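Transcriptional repressor PadR (Bacillus cereus, PDB 6JYI) is a PadR-like transcriptional regulator that probably acts as a dimer, binding DNA through its winged helix-turn-helix domains. Local coordinates at the interface of chains A and B. Numbering follows the deposited sequence. Chains: chain A/B, Transcriptional repressor PadR.

Contact 1 and contact 2 belong to the same two-fold symmetric interface of chains A and B. The centres of their C-alpha atoms are about 27 Å apart, and they share no residues. Contact 1 is peripheral: residues following helix 101-107 of chain A dock on the N-terminal domain of chain B, and a twin exists with the chains exchanged. Contact 2 lies on the two-fold axis, where the C-terminal helices from residue 148 onwards cross. Dimerisation through C-terminal helices is typical of PadR proteins. Contact 1 extends it outwards and may help to position the DNA-binding domains.

Contact 1: the interface of chains A and B. Residues chain A 108, 111; chain B 11, 15-16, 85, 88-89.
The side chain of A:Phe108 turns its CG beside the backbone N (chi1 -66°), and B:Phe85 turns its CG anti to the backbone N (chi1 173°). These torsions bring the two rings together edge to face. The planes stand at 89° and the ring centroids are 5.4 Å apart. The rim of B:Phe85 supplies the edge, with its CE1 above a face of A:Phe108. The same face receives the backbone of B:Gly15, whose CA lies 3.9 Å from the centroid of the A:Phe108 ring in a CH-pi contact. Having no side chain, B:Gly15 lets the ring approach the helix backbone closely. A:Phe108 CE1 is 3.3 Å from the carbonyl carbon C of B:Gly15. A:Tyr111 touches another part of the B:Phe85 rim, with its CB 3.7 Å from CE2 of B:Phe85. The bent chain of the selenomethionine B:Met89 brings its methyl CE within 3.4 Å of the backbone O of A:Phe108. A water adds a polar link. It is 2.9 Å from the phenol OH of A:Tyr111 and 2.6 Å from the backbone O of B:Gly15. Behind this surface, B:Asp11 CB packs on a face of the B:Tyr88 ring, joining the two helices of chain B. A:Phe108 and the 3-10 helix 109-111 of chain A thus sit against helices 9-19 and 79-90 of the N-terminal domain of chain B, probably bracing this DNA-binding domain against its partner.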
# COMPACT_ATOMS: atom_id res chain seq x y z
N PHE A 108 -13.67 9.25 8.60
CA PHE A 108 -14.72 10.23 8.43
C PHE A 108 -16.10 9.60 8.68
O PHE A 108 -17.13 10.14 8.25
CB PHE A 108 -14.67 10.83 7.02
CG PHE A 108 -13.46 11.64 6.75
CD1 PHE A 108 -13.03 12.59 7.66
CD2 PHE A 108 -12.75 11.46 5.57
CE1 PHE A 108 -11.90 13.32 7.42
CE2 PHE A 108 -11.64 12.22 5.31
CZ PHE A 108 -11.20 13.15 6.24
N TYR A 111 -19.56 11.16 9.56
CA TYR A 111 -20.38 11.77 8.52
C TYR A 111 -21.15 10.78 7.67
O TYR A 111 -21.83 11.18 6.72
CB TYR A 111 -19.52 12.68 7.67
CG TYR A 111 -18.80 13.67 8.53
CD1 TYR A 111 -19.48 14.71 9.13
CD2 TYR A 111 -17.44 13.55 8.77
CE1 TYR A 111 -18.80 15.62 9.94
CE2 TYR A 111 -16.77 14.45 9.57
CZ TYR A 111 -17.45 15.47 10.16
OH TYR A 111 -16.75 16.36 10.93
N ASP B 11 -10.63 15.76 -1.00
CA ASP B 11 -11.70 15.20 -0.21
C ASP B 11 -11.23 15.00 1.22
O ASP B 11 -11.98 15.23 2.14
CB ASP B 11 -12.18 13.88 -0.80
CG ASP B 11 -12.73 14.06 -2.21
OD1 ASP B 11 -13.40 15.08 -2.42
OD2 ASP B 11 -12.44 13.20 -3.08
N GLY B 15 -12.91 16.84 4.30
CA GLY B 15 -13.35 16.02 5.44
C GLY B 15 -12.80 16.45 6.78
O GLY B 15 -13.54 16.56 7.75
N LEU B 16 -11.50 16.76 6.82
CA LEU B 16 -10.89 17.31 8.03
C LEU B 16 -11.58 18.59 8.47
O LEU B 16 -11.71 18.82 9.66
CB LEU B 16 -9.42 17.61 7.83
CG LEU B 16 -8.47 16.40 7.82
CD1 LEU B 16 -7.00 16.84 7.50
CD2 LEU B 16 -8.52 15.63 9.12
N PHE B 85 -17.73 17.10 -0.25
CA PHE B 85 -17.35 16.04 0.66
C PHE B 85 -18.44 14.95 0.78
O PHE B 85 -18.17 13.74 0.69
CB PHE B 85 -17.09 16.61 2.04
CG PHE B 85 -16.84 15.55 3.04
CD1 PHE B 85 -15.64 14.91 3.08
CD2 PHE B 85 -17.85 15.15 3.89
CE1 PHE B 85 -15.42 13.88 3.99
CE2 PHE B 85 -17.65 14.14 4.78
CZ PHE B 85 -16.43 13.50 4.84
N TYR B 88 -18.27 12.81 -2.29
CA TYR B 88 -17.17 11.86 -2.12
C TYR B 88 -17.57 10.66 -1.26
O TYR B 88 -17.32 9.51 -1.64
CB TYR B 88 -15.95 12.57 -1.54
CG TYR B 88 -15.05 11.75 -0.65
CD1 TYR B 88 -14.22 10.75 -1.16
CD2 TYR B 88 -15.00 12.00 0.72
CE1 TYR B 88 -13.36 10.02 -0.30
CE2 TYR B 88 -14.18 11.27 1.55
CZ TYR B 88 -13.37 10.28 1.04
OH TYR B 88 -12.55 9.63 1.92
N MSE B 89 -18.23 10.91 -0.12
CA MSE B 89 -18.61 9.81 0.78
C MSE B 89 -19.61 8.83 0.13
O MSE B 89 -19.69 7.66 0.54
CB MSE B 89 -19.17 10.33 2.11
CG MSE B 89 -18.17 11.05 2.97
SE MSE B 89 -16.76 9.86 3.64
CE MSE B 89 -17.69 9.01 5.12
O HOH W 1 -13.89 16.06 10.33

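Contact 2: the interface of chains A and B. Residues chain A 159-160, 163, 167; chain B 159-160, 163, 167.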
# COMPACT_ATOMS: atom_id res chain seq x y z
N ALA A 159 -0.75 -13.00 6.75
CA ALA A 159 -0.78 -12.72 8.21
C ALA A 159 -1.47 -11.38 8.42
O ALA A 159 -2.36 -11.24 9.25
CB ALA A 159 0.62 -12.70 8.79
N SER A 160 -1.10 -10.42 7.59
CA SER A 160 -1.63 -9.09 7.69
C SER A 160 -3.11 -9.01 7.31
O SER A 160 -3.92 -8.50 8.07
CB SER A 160 -0.77 -8.16 6.83
OG SER A 160 -1.41 -6.92 6.70
N ALA A 163 -5.32 -10.65 9.97
CA ALA A 163 -5.43 -9.87 11.19
C ALA A 163 -6.38 -8.73 10.94
O ALA A 163 -7.20 -8.40 11.80
CB ALA A 163 -4.06 -9.38 11.63
N THR A 167 -9.95 -8.28 13.04
CA THR A 167 -10.23 -7.00 13.67
C THR A 167 -11.56 -6.45 13.20
O THR A 167 -12.38 -6.04 14.01
CB THR A 167 -9.12 -5.97 13.40
OG1 THR A 167 -7.92 -6.38 14.05
CG2 THR A 167 -9.50 -4.60 13.92
N ALA B 159 -3.16 -4.15 14.40
CA ALA B 159 -3.37 -5.58 14.18
C ALA B 159 -2.52 -6.05 13.02
O ALA B 159 -1.84 -7.07 13.11
CB ALA B 159 -4.82 -5.86 13.91
N SER B 160 -2.55 -5.29 11.93
CA SER B 160 -1.77 -5.58 10.74
C SER B 160 -0.27 -5.59 11.03
O SER B 160 0.41 -6.56 10.72
CB SER B 160 -2.10 -4.58 9.64
OG SER B 160 -1.19 -4.71 8.56
N ALA B 163 0.85 -8.54 13.36
CA ALA B 163 0.87 -9.86 12.70
C ALA B 163 2.11 -9.96 11.82
O ALA B 163 2.73 -11.03 11.73
CB ALA B 163 -0.39 -10.05 11.86
N THR B 167 5.02 -12.71 12.44
CA THR B 167 5.39 -13.62 11.32
C THR B 167 6.87 -13.49 11.05
O THR B 167 7.56 -14.49 10.93
CB THR B 167 4.57 -13.33 10.05
OG1 THR B 167 3.19 -13.61 10.32
CG2 THR B 167 5.04 -14.20 8.84
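Helix 148-175 of chain A meets helix 148-178 of chain B. The two helices run in opposite senses and cross close to the two-fold axis. The paired C-terminal helices probably form part of the dimer core. The predicted coiled-coil segment covers this stretch. A:Ala163 and B:Ala163 meet at the crossing, with their CB methyl groups 3.7 Å apart. These small side chains allow a close approach of the helix backbones. Each methyl also faces the backbone of the partner. A:Ala163 CB is 3.5 Å from the backbone O of B:Ala159, and the reciprocal contact of B:Ala163 CB with the backbone O of A:Ala159 has the same length. Surface burial is shared almost equally between the chains, as expected from the symmetry.

The serines add a polar link beside the alanine contact. Each places its OG anti to the backbone N, with chi1 168° in A:Ser160 and 170° in B:Ser160. The hydroxyls therefore point towards each other from opposite helices. The structure alone does not show which hydroxyl donates. Because the two residues are symmetry equivalents, the donor and acceptor roles might interchange.

A threonine flanks the crossing on either side. A:Thr167 lies by B:Ala159, and B:Thr167 lies by A:Ala159. The hydroxyl branch, OG1, is modelled against the alanine methyl of the partner, too close to be given weight. Each OG1 sits beside its own backbone N and donates a hydrogen bond back to its own helix, one turn earlier. This bond fixes the rotation of the threonine hydroxyl. In chain A, the OG1 of A:Thr167 is 3.1 Å from the backbone O of A:Ala163, and it is tilted 33° from that carbonyl plane. The matching bond of chain B runs from B:Thr167 OG1 to the backbone O of B:Ala163 at 3.0 Å. Between the helices, the hydrogen bond between A:Ser160 OG and B:Ser160 OG measures 2.9 Å.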